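Local coordinates for DNA translocase coupling protein (Clostridium perfringens, PDB 6O1X), which binds ATP and probably DNA, and is thought to act as the membrane-bound coupling translocase of plasmid conjugation, at residues V112-T117 with V336-F341; C148-L153 with R228-I233; V278-A283 with F302-A307. All coordinates share one frame; numbering follows the deposited sequence.

The fragment carries the FtsK/SpoIIIE-type P-loop ATPase core of the longer membrane protein. From the N terminus, residues 112-117 open interaction 1, which is closed only by 336-341, 219 residues on, so both other contacts fall within its span. Interaction 2 joins 148-153, on the helix after the P-loop, to strand 229-233. Interaction 3 follows in series, bringing the loop after strand 272-278 onto the segment leading into helix 305-312 and its first turn. Interactions 1 and 2 touch directly, V113 N lying 2.8 Å from Q152 OE1, and share the large mixed sheet. Interaction 3 touches neither, its nearest atoms about 6 Å from interaction 2 and 12 Å from interaction 1.

Interaction 1. Residues V112-T117 with V336-F341; sequences VVVGQT and VQFQAF. With AGS (phosphothiophosphoric acid-adenylate ester), chain E.
The F341 ring lies across the backbone of G115, whose CA sits 3.7 Å from the ring centroid and 15° off the normal, a CH-pi contact over one face. F341 belongs to the end region of strand 334-340, which pairs antiparallel with strand 111-116 in the mixed beta sheet of the P-loop ATPase fold. The two short strands cross steeply, their N-to-C directions 107° apart, and regular pairing is limited to two residue pairs: G115 faces A340 in a non-hydrogen-bonded pair and Q116 faces Q339 in a hydrogen-bonded one. In that second pair both N-H groups are used: Q116 N reaches Q339 O at 3.0 Å, approaching from above the carbonyl plane, and Q339 N reaches Q116 O at 2.9 Å. F341 N to V114 O continues the ladder, holding the backbone at the base of the aromatic side chain. The far rim of the F341 ring meets V113, with CE2 3.7 Å from CG1, while Y104 and W100 add aromatic packing around it. The CG of F338 is tucked between backbone N and carbonyl carbon (chi1 79°), which puts the ring against V114, CE2 coming 3.6 Å from V114 CG2, with Q116 N at the ring edge. At the far end the T117 hydroxyl donates to Q337 O over 2.7 Å, nearly in line with the carbonyl bond, and T117 and V336 both border a bound glucose. The Q339 side chain is bent at chi2, and its amide is held by R326 and the backbone of K324. The strand end paired in this way also meets the nucleotide: AGS N6, the adenine amine, donates to the backbone carbonyl A340 O, 3.0 Å away.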
loop_
_atom_site.group_PDB
_atom_site.type_symbol
_atom_site.label_atom_id
_atom_site.label_comp_id
_atom_site.label_asym_id
_atom_site.label_seq_id
_atom_site.Cartn_x
_atom_site.Cartn_y
_atom_site.Cartn_z
ATOM N N VAL A 112 6.370 3.535 11.456
ATOM C CA VAL A 112 6.956 3.737 10.122
ATOM C C VAL A 112 6.178 4.801 9.309
ATOM O O VAL A 112 4.988 5.010 9.547
ATOM C CB VAL A 112 7.207 2.444 9.299
ATOM C CG1 VAL A 112 8.257 1.571 9.976
ATOM C CG2 VAL A 112 5.914 1.664 9.029
ATOM N N VAL A 113 6.879 5.474 8.369
ATOM C CA VAL A 113 6.308 6.467 7.489
ATOM C C VAL A 113 6.423 5.941 6.039
ATOM O O VAL A 113 7.513 5.589 5.585
ATOM C CB VAL A 113 6.915 7.873 7.693
ATOM C CG1 VAL A 113 5.990 8.932 7.098
ATOM C CG2 VAL A 113 7.161 8.176 9.174
ATOM N N VAL A 114 5.311 5.830 5.327
ATOM C CA VAL A 114 5.356 5.254 3.979
ATOM C C VAL A 114 5.249 6.295 2.851
ATOM O O VAL A 114 5.542 5.975 1.694
ATOM C CB VAL A 114 4.324 4.112 3.808
ATOM C CG1 VAL A 114 4.554 2.997 4.836
ATOM C CG2 VAL A 114 2.898 4.633 3.905
ATOM N N GLY A 115 4.836 7.515 3.195
ATOM C CA GLY A 115 4.695 8.585 2.224
ATOM C C GLY A 115 3.861 9.765 2.655
ATOM O O GLY A 115 3.524 9.916 3.825
ATOM N N GLN A 116 3.487 10.588 1.686
ATOM C CA GLN A 116 2.784 11.828 1.940
ATOM C C GLN A 116 1.388 11.868 1.394
ATOM O O GLN A 116 1.182 11.599 0.215
ATOM C CB GLN A 116 3.572 12.978 1.317
ATOM C CG GLN A 116 3.611 14.232 2.148
ATOM C CD GLN A 116 4.562 15.217 1.531
ATOM O OE1 GLN A 116 4.165 16.058 0.719
ATOM N NE2 GLN A 116 5.846 15.118 1.896
ATOM N N THR A 117 0.443 12.275 2.226
ATOM C CA THR A 117 -0.923 12.493 1.758
ATOM C C THR A 117 -1.148 14.023 1.640
ATOM O O THR A 117 -0.177 14.782 1.647
ATOM C CB THR A 117 -1.986 11.699 2.565
ATOM O OG1 THR A 117 -3.261 11.882 1.929
ATOM C CG2 THR A 117 -2.048 12.100 4.032
ATOM N N VAL A 336 -7.196 6.299 1.616
ATOM C CA VAL A 336 -6.537 7.587 1.431
ATOM C C VAL A 336 -5.507 7.567 0.289
ATOM O O VAL A 336 -4.731 6.626 0.179
ATOM C CB VAL A 336 -5.924 8.060 2.796
ATOM C CG1 VAL A 336 -5.334 9.450 2.701
ATOM C CG2 VAL A 336 -6.961 8.029 3.915
ATOM N N GLN A 337 -5.480 8.620 -0.541
ATOM C CA GLN A 337 -4.490 8.706 -1.610
ATOM C C GLN A 337 -3.181 9.267 -1.013
ATOM O O GLN A 337 -3.229 10.200 -0.209
ATOM C CB GLN A 337 -5.008 9.578 -2.767
ATOM C CG GLN A 337 -4.196 9.461 -4.038
ATOM C CD GLN A 337 -4.674 10.328 -5.195
ATOM O OE1 GLN A 337 -3.888 10.675 -6.085
ATOM N NE2 GLN A 337 -5.961 10.695 -5.232
ATOM N N PHE A 338 -2.016 8.676 -1.393
ATOM C CA PHE A 338 -0.701 9.131 -0.927
ATOM C C PHE A 338 0.394 8.859 -1.939
ATOM O O PHE A 338 0.282 7.945 -2.763
ATOM C CB PHE A 338 -0.331 8.549 0.456
ATOM C CG PHE A 338 0.177 7.125 0.446
ATOM C CD1 PHE A 338 -0.709 6.050 0.399
ATOM C CD2 PHE A 338 1.539 6.856 0.523
ATOM C CE1 PHE A 338 -0.240 4.739 0.384
ATOM C CE2 PHE A 338 2.008 5.542 0.509
ATOM C CZ PHE A 338 1.118 4.496 0.440
ATOM N N GLN A 339 1.445 9.674 -1.891
ATOM C CA GLN A 339 2.610 9.503 -2.732
ATOM C C GLN A 339 3.698 8.822 -1.907
ATOM O O GLN A 339 4.274 9.430 -1.004
ATOM C CB GLN A 339 3.083 10.842 -3.333
ATOM C CG GLN A 339 4.325 10.720 -4.275
ATOM C CD GLN A 339 4.096 9.881 -5.511
ATOM O OE1 GLN A 339 2.962 9.673 -5.971
ATOM N NE2 GLN A 339 5.184 9.385 -6.086
ATOM N N ALA A 340 3.969 7.555 -2.224
ATOM C CA ALA A 340 4.968 6.743 -1.534
ATOM C C ALA A 340 6.356 7.322 -1.704
ATOM O O ALA A 340 6.688 7.782 -2.800
ATOM C CB ALA A 340 4.943 5.316 -2.066
ATOM N N PHE A 341 7.183 7.258 -0.640
ATOM C CA PHE A 341 8.576 7.668 -0.714
ATOM C C PHE A 341 9.265 6.747 -1.670
ATOM O O PHE A 341 8.934 5.559 -1.773
ATOM C CB PHE A 341 9.313 7.593 0.629
ATOM C CG PHE A 341 8.783 8.468 1.730
ATOM C CD1 PHE A 341 8.775 9.853 1.601
ATOM C CD2 PHE A 341 8.367 7.915 2.937
ATOM C CE1 PHE A 341 8.269 10.667 2.626
ATOM C CE2 PHE A 341 7.900 8.731 3.979
ATOM C CZ PHE A 341 7.852 10.102 3.816
HETATM P PG AGS E . 7.534 -4.035 -8.675
HETATM S S1G AGS E . 8.386 -4.059 -10.379
HETATM O O2G AGS E . 7.795 -5.339 -7.809
HETATM O O3G AGS E . 5.978 -3.932 -8.506
HETATM P PB AGS E . 9.505 -2.333 -7.303
HETATM O O1B AGS E . 10.549 -3.391 -7.271
HETATM O O2B AGS E . 9.210 -1.709 -5.979
HETATM O O3B AGS E . 8.089 -2.814 -7.854
HETATM P PA AGS E . 11.035 -0.774 -9.320
HETATM O O1A AGS E . 11.877 0.314 -8.776
HETATM O O2A AGS E . 11.719 -2.089 -9.729
HETATM O O3A AGS E . 9.866 -1.146 -8.303
HETATM O "O5'" AGS E . 10.304 -0.234 -10.625
HETATM C "C5'" AGS E . 9.272 0.765 -10.528
HETATM C "C4'" AGS E . 9.565 1.966 -11.398
HETATM O "O4'" AGS E . 8.817 3.099 -10.913
HETATM C "C3'" AGS E . 11.012 2.452 -11.499
HETATM O "O3'" AGS E . 11.307 2.996 -12.785
HETATM C "C2'" AGS E . 11.117 3.475 -10.360
HETATM O "O2'" AGS E . 12.003 4.551 -10.656
HETATM C "C1'" AGS E . 9.676 3.999 -10.232
HETATM N N9 AGS E . 9.204 4.140 -8.858
HETATM C C8 AGS E . 8.935 3.143 -7.955
HETATM N N7 AGS E . 8.480 3.571 -6.803
HETATM C C5 AGS E . 8.461 4.951 -6.950
HETATM C C6 AGS E . 8.140 6.001 -6.062
HETATM N N6 AGS E . 7.755 5.815 -4.796
HETATM N N1 AGS E . 8.265 7.272 -6.515
HETATM C C2 AGS E . 8.686 7.472 -7.770
HETATM N N3 AGS E . 9.025 6.564 -8.692
HETATM C C4 AGS E . 8.897 5.315 -8.217
#

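Interaction 2. Residues C148-L153 with R228-I233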
loop_
_atom_site.group_PDB
_atom_site.type_symbol
_atom_site.label_atom_id
_atom_site.label_comp_id
_atom_site.label_asym_id
_atom_site.label_seq_id
_atom_site.Cartn_x
_atom_site.Cartn_y
_atom_site.Cartn_z
ATOM N N CYS A 148 11.340 0.110 2.087
ATOM C CA CYS A 148 11.383 1.387 2.802
ATOM C C CYS A 148 11.078 1.146 4.287
ATOM O O CYS A 148 11.846 1.594 5.141
ATOM C CB CYS A 148 10.389 2.362 2.172
ATOM S SG CYS A 148 10.488 4.054 2.804
ATOM N N ILE A 149 9.976 0.408 4.563
ATOM C CA ILE A 149 9.449 -0.022 5.860
ATOM C C ILE A 149 10.530 -0.844 6.534
ATOM O O ILE A 149 10.856 -0.606 7.695
ATOM C CB ILE A 149 8.114 -0.858 5.650
ATOM C CG1 ILE A 149 6.932 0.059 5.210
ATOM C CG2 ILE A 149 7.727 -1.651 6.912
ATOM C CD1 ILE A 149 5.769 -0.620 4.610
ATOM N N LEU A 150 11.083 -1.813 5.793
ATOM C CA LEU A 150 12.171 -2.680 6.221
ATOM C C LEU A 150 13.358 -1.814 6.678
ATOM O O LEU A 150 13.904 -2.060 7.756
ATOM C CB LEU A 150 12.586 -3.626 5.065
ATOM C CG LEU A 150 13.869 -4.468 5.261
ATOM C CD1 LEU A 150 13.759 -5.350 6.443
ATOM C CD2 LEU A 150 14.139 -5.355 4.059
ATOM N N TRP A 151 13.737 -0.801 5.883
ATOM C CA TRP A 151 14.854 0.083 6.227
ATOM C C TRP A 151 14.640 0.763 7.557
ATOM O O TRP A 151 15.539 0.762 8.395
ATOM C CB TRP A 151 15.085 1.158 5.160
ATOM C CG TRP A 151 16.215 2.087 5.512
ATOM C CD1 TRP A 151 16.131 3.426 5.761
ATOM C CD2 TRP A 151 17.602 1.740 5.644
ATOM N NE1 TRP A 151 17.375 3.934 6.055
ATOM C CE2 TRP A 151 18.304 2.931 5.946
ATOM C CE3 TRP A 151 18.329 0.540 5.490
ATOM C CZ2 TRP A 151 19.697 2.962 6.108
ATOM C CZ3 TRP A 151 19.706 0.566 5.683
ATOM C CH2 TRP A 151 20.376 1.766 5.990
ATOM N N GLN A 152 13.454 1.359 7.738
ATOM C CA GLN A 152 13.090 2.067 8.966
ATOM C C GLN A 152 13.144 1.138 10.180
ATOM O O GLN A 152 13.722 1.506 11.198
ATOM C CB GLN A 152 11.701 2.680 8.825
ATOM C CG GLN A 152 11.694 3.812 7.840
ATOM C CD GLN A 152 10.279 4.278 7.591
ATOM O OE1 GLN A 152 9.613 4.846 8.473
ATOM N NE2 GLN A 152 9.796 4.046 6.381
ATOM N N LEU A 153 12.586 -0.077 10.049
ATOM C CA LEU A 153 12.607 -1.063 11.129
ATOM C C LEU A 153 14.022 -1.539 11.450
ATOM O O LEU A 153 14.383 -1.591 12.633
ATOM C CB LEU A 153 11.650 -2.215 10.844
ATOM C CG LEU A 153 10.163 -1.788 10.812
ATOM C CD1 LEU A 153 9.240 -2.988 10.499
ATOM C CD2 LEU A 153 9.758 -1.012 12.071
ATOM N N ARG A 228 12.118 -6.731 17.862
ATOM C CA ARG A 228 11.051 -6.808 16.861
ATOM C C ARG A 228 11.578 -7.657 15.695
ATOM O O ARG A 228 12.720 -7.482 15.246
ATOM C CB ARG A 228 10.646 -5.395 16.337
ATOM C CG ARG A 228 9.507 -5.439 15.281
ATOM C CD ARG A 228 8.891 -4.081 14.906
ATOM N NE ARG A 228 8.464 -3.326 16.089
ATOM C CZ ARG A 228 7.285 -3.460 16.690
ATOM N NH1 ARG A 228 6.379 -4.307 16.211
ATOM N NH2 ARG A 228 7.017 -2.774 17.799
ATOM N N ILE A 229 10.741 -8.558 15.201
ATOM C CA ILE A 229 11.085 -9.384 14.045
ATOM C C ILE A 229 10.250 -8.902 12.867
ATOM O O ILE A 229 9.024 -8.880 12.943
ATOM C CB ILE A 229 10.948 -10.917 14.335
ATOM C CG1 ILE A 229 11.967 -11.365 15.437
ATOM C CG2 ILE A 229 11.107 -11.749 13.030
ATOM C CD1 ILE A 229 11.897 -12.776 15.877
ATOM N N ILE A 230 10.919 -8.470 11.804
ATOM C CA ILE A 230 10.250 -8.036 10.582
ATOM C C ILE A 230 10.428 -9.108 9.497
ATOM O O ILE A 230 11.551 -9.485 9.170
ATOM C CB ILE A 230 10.595 -6.569 10.105
ATOM C CG1 ILE A 230 9.912 -6.233 8.753
ATOM C CG2 ILE A 230 12.101 -6.336 9.955
ATOM C CD1 ILE A 230 8.430 -6.394 8.651
ATOM N N VAL A 231 9.305 -9.582 8.942
ATOM C CA VAL A 231 9.257 -10.613 7.887
ATOM C C VAL A 231 8.699 -10.025 6.576
ATOM O O VAL A 231 7.519 -9.661 6.496
ATOM C CB VAL A 231 8.455 -11.874 8.324
ATOM C CG1 VAL A 231 8.725 -13.043 7.369
ATOM C CG2 VAL A 231 8.767 -12.250 9.767
ATOM N N VAL A 232 9.542 -9.953 5.555
ATOM C CA VAL A 232 9.128 -9.384 4.284
ATOM C C VAL A 232 8.911 -10.512 3.307
ATOM O O VAL A 232 9.851 -11.213 2.960
ATOM C CB VAL A 232 10.106 -8.291 3.735
ATOM C CG1 VAL A 232 9.541 -7.647 2.475
ATOM C CG2 VAL A 232 10.399 -7.222 4.772
ATOM N N ILE A 233 7.677 -10.703 2.889
ATOM C CA ILE A 233 7.302 -11.713 1.908
ATOM C C ILE A 233 7.153 -10.945 0.623
ATOM O O ILE A 233 6.237 -10.135 0.501
ATOM C CB ILE A 233 5.999 -12.448 2.309
ATOM C CG1 ILE A 233 6.189 -13.125 3.694
ATOM C CG2 ILE A 233 5.568 -13.472 1.200
ATOM C CD1 ILE A 233 4.939 -13.500 4.419
#
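I230, L153 and L150 have the most surface buried here, with I230 received by the two leucines. L153 meets it at about a right angle, CD1 lying 3.7 Å from I230 CG1 and 3.8 Å from I230 CB. L150 approaches the other branch, its CD1 standing 4.0 Å from I230 CG2. The L150 CG lies opposite the backbone N (chi1 171°), and this torsion together with chi2 of 59° brings the CD1 methyl to the strand although the CB itself does not head there. From the same place CD1 also reaches V232 CG2 at 4.2 Å, so one methyl spans two residues of strand 229-233 that face the same side of the sheet. The backbones stay well separated: the axes of helix 148-153 and strand 229-233 approach to 9.8 Å at 163°, nearly antiparallel. This is the layered packing of a P-loop NTPase, in which the helix following the P-loop lies on the central sheet. Neighbouring strands complete the layer, with A160 and M162 beside L150, and C275 beside I230. R228 brings its aliphatic CD to 4.3 Å from L153 CD2, while its guanidinium is bonded to E109, N127 and N273. No hydrogen bond joins the two segments, which implies that the helix is seated on this strand by hydrocarbon shape and burial, without directional bonds between them.

Interaction 3. Residues V278-A283 with F302-A307; sequences VQRPDA and FADSKA
The loop following strand 272-278, one of the central parallel strands of the P-loop ATPase sheet, packs here against the segment leading into helix 305-312 and its first turn, beside the nucleotide site. Q279 in this loop has its side chain about 4 Å from the bound ATP analogue at the nearest atoms, and its OE1 makes a weak hydrogen bond to T138 OG1 of the P-loop. The F302 ring is the platform: P281 CG sits over one face, 3.9 Å from the ring centroid and 27° off the normal, a CH-pi contact, while Q279 O meets the ring edge in plane, 3.6 Å from CE1. R280 begins by pointing away, but its chain bends at chi2 (71°) and chi3, returning the guanidinium to the other segment. There F302 CE1 lies over one guanidinium face. At its edge, NH1 forms a salt bridge with D304 OD1, 3.1 Å apart; the N-H...O angle of 120° makes the hydrogen bond weak, and the two flat groups are turned steeply against each other. NH2 goes to E137 in the P-loop, so the two acids probably share the arginine charge. A307 closes the contact, its CB 3.9 Å from P281 CG and its carbonyl O 3.4 Å from P281 CB.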
loop_
_atom_site.group_PDB
_atom_site.type_symbol
_atom_site.label_atom_id
_atom_site.label_comp_id
_atom_site.label_asym_id
_atom_site.label_seq_id
_atom_site.Cartn_x
_atom_site.Cartn_y
_atom_site.Cartn_z
ATOM N N VAL A 278 2.071 -8.395 -3.037
ATOM C CA VAL A 278 1.195 -9.107 -3.991
ATOM C C VAL A 278 1.208 -8.351 -5.320
ATOM O O VAL A 278 1.002 -7.138 -5.339
ATOM C CB VAL A 278 -0.289 -9.384 -3.570
ATOM C CG1 VAL A 278 -0.905 -10.489 -4.443
ATOM C CG2 VAL A 278 -0.414 -9.755 -2.119
ATOM N N GLN A 279 1.384 -9.072 -6.430
ATOM C CA GLN A 279 1.370 -8.473 -7.767
ATOM C C GLN A 279 -0.006 -8.598 -8.410
ATOM O O GLN A 279 -0.521 -7.631 -8.969
ATOM C CB GLN A 279 2.421 -9.135 -8.639
ATOM C CG GLN A 279 2.891 -8.279 -9.798
ATOM C CD GLN A 279 4.286 -8.686 -10.211
ATOM O OE1 GLN A 279 5.296 -8.019 -9.888
ATOM N NE2 GLN A 279 4.366 -9.804 -10.923
ATOM N N ARG A 280 -0.600 -9.793 -8.287
ATOM C CA ARG A 280 -1.868 -10.183 -8.867
ATOM C C ARG A 280 -2.908 -10.565 -7.824
ATOM O O ARG A 280 -2.931 -11.713 -7.341
ATOM C CB ARG A 280 -1.651 -11.344 -9.860
ATOM C CG ARG A 280 -2.835 -11.613 -10.779
ATOM C CD ARG A 280 -2.968 -10.502 -11.797
ATOM N NE ARG A 280 -4.034 -9.559 -11.460
ATOM C CZ ARG A 280 -4.141 -8.347 -11.993
ATOM N NH1 ARG A 280 -5.150 -7.555 -11.659
ATOM N NH2 ARG A 280 -3.242 -7.918 -12.871
ATOM N N PRO A 281 -3.810 -9.617 -7.507
ATOM C CA PRO A 281 -4.903 -9.908 -6.567
ATOM C C PRO A 281 -5.793 -11.060 -7.030
ATOM O O PRO A 281 -6.395 -11.011 -8.097
ATOM C CB PRO A 281 -5.687 -8.590 -6.531
ATOM C CG PRO A 281 -4.707 -7.544 -6.964
ATOM C CD PRO A 281 -3.907 -8.238 -8.017
ATOM N N ASP A 282 -5.837 -12.109 -6.227
ATOM C CA ASP A 282 -6.598 -13.322 -6.471
ATOM C C ASP A 282 -7.139 -13.784 -5.113
ATOM O O ASP A 282 -6.382 -13.825 -4.149
ATOM C CB ASP A 282 -5.653 -14.373 -7.076
ATOM C CG ASP A 282 -6.258 -15.705 -7.451
ATOM O OD1 ASP A 282 -7.320 -16.064 -6.887
ATOM O OD2 ASP A 282 -5.659 -16.406 -8.289
ATOM N N ALA A 283 -8.429 -14.160 -5.029
ATOM C CA ALA A 283 -9.015 -14.605 -3.757
ATOM C C ALA A 283 -8.405 -15.914 -3.257
ATOM O O ALA A 283 -8.556 -16.244 -2.092
ATOM C CB ALA A 283 -10.523 -14.710 -3.870
ATOM N N PHE A 302 -4.977 -0.404 -10.250
ATOM C CA PHE A 302 -5.419 -1.600 -10.958
ATOM C C PHE A 302 -6.481 -1.200 -11.981
ATOM O O PHE A 302 -7.296 -0.320 -11.706
ATOM C CB PHE A 302 -5.940 -2.674 -9.993
ATOM C CG PHE A 302 -4.828 -3.437 -9.312
ATOM C CD1 PHE A 302 -4.148 -4.453 -9.978
ATOM C CD2 PHE A 302 -4.438 -3.120 -8.015
ATOM C CE1 PHE A 302 -3.106 -5.143 -9.350
ATOM C CE2 PHE A 302 -3.402 -3.812 -7.390
ATOM C CZ PHE A 302 -2.737 -4.811 -8.063
ATOM N N ALA A 303 -6.459 -1.811 -13.169
ATOM C CA ALA A 303 -7.451 -1.502 -14.201
ATOM C C ALA A 303 -8.773 -2.228 -13.935
ATOM O O ALA A 303 -9.822 -1.747 -14.349
ATOM C CB ALA A 303 -6.911 -1.856 -15.582
ATOM N N ASP A 304 -8.727 -3.381 -13.259
ATOM C CA ASP A 304 -9.939 -4.150 -12.958
ATOM C C ASP A 304 -10.420 -3.928 -11.536
ATOM O O ASP A 304 -9.696 -4.228 -10.590
ATOM C CB ASP A 304 -9.816 -5.662 -13.286
ATOM C CG ASP A 304 -8.420 -6.271 -13.362
ATOM O OD1 ASP A 304 -7.484 -5.726 -12.716
ATOM O OD2 ASP A 304 -8.262 -7.305 -14.048
ATOM N N SER A 305 -11.648 -3.401 -11.388
ATOM C CA SER A 305 -12.285 -3.149 -10.090
ATOM C C SER A 305 -12.407 -4.430 -9.211
ATOM O O SER A 305 -12.549 -4.331 -7.999
ATOM C CB SER A 305 -13.631 -2.456 -10.283
ATOM O OG SER A 305 -14.504 -3.210 -11.107
ATOM N N LYS A 306 -12.295 -5.621 -9.827
ATOM C CA LYS A 306 -12.327 -6.929 -9.160
ATOM C C LYS A 306 -11.043 -7.065 -8.346
ATOM O O LYS A 306 -11.110 -7.400 -7.158
ATOM C CB LYS A 306 -12.420 -8.080 -10.184
ATOM C CG LYS A 306 -13.606 -8.004 -11.153
ATOM C CD LYS A 306 -13.553 -9.136 -12.198
ATOM C CE LYS A 306 -14.725 -9.138 -13.159
ATOM N NZ LYS A 306 -14.692 -10.314 -14.075
ATOM N N ALA A 307 -9.876 -6.744 -8.975
ATOM C CA ALA A 307 -8.553 -6.774 -8.345
ATOM C C ALA A 307 -8.524 -5.867 -7.106
ATOM O O ALA A 307 -8.095 -6.308 -6.030
ATOM C CB ALA A 307 -7.492 -6.342 -9.344
#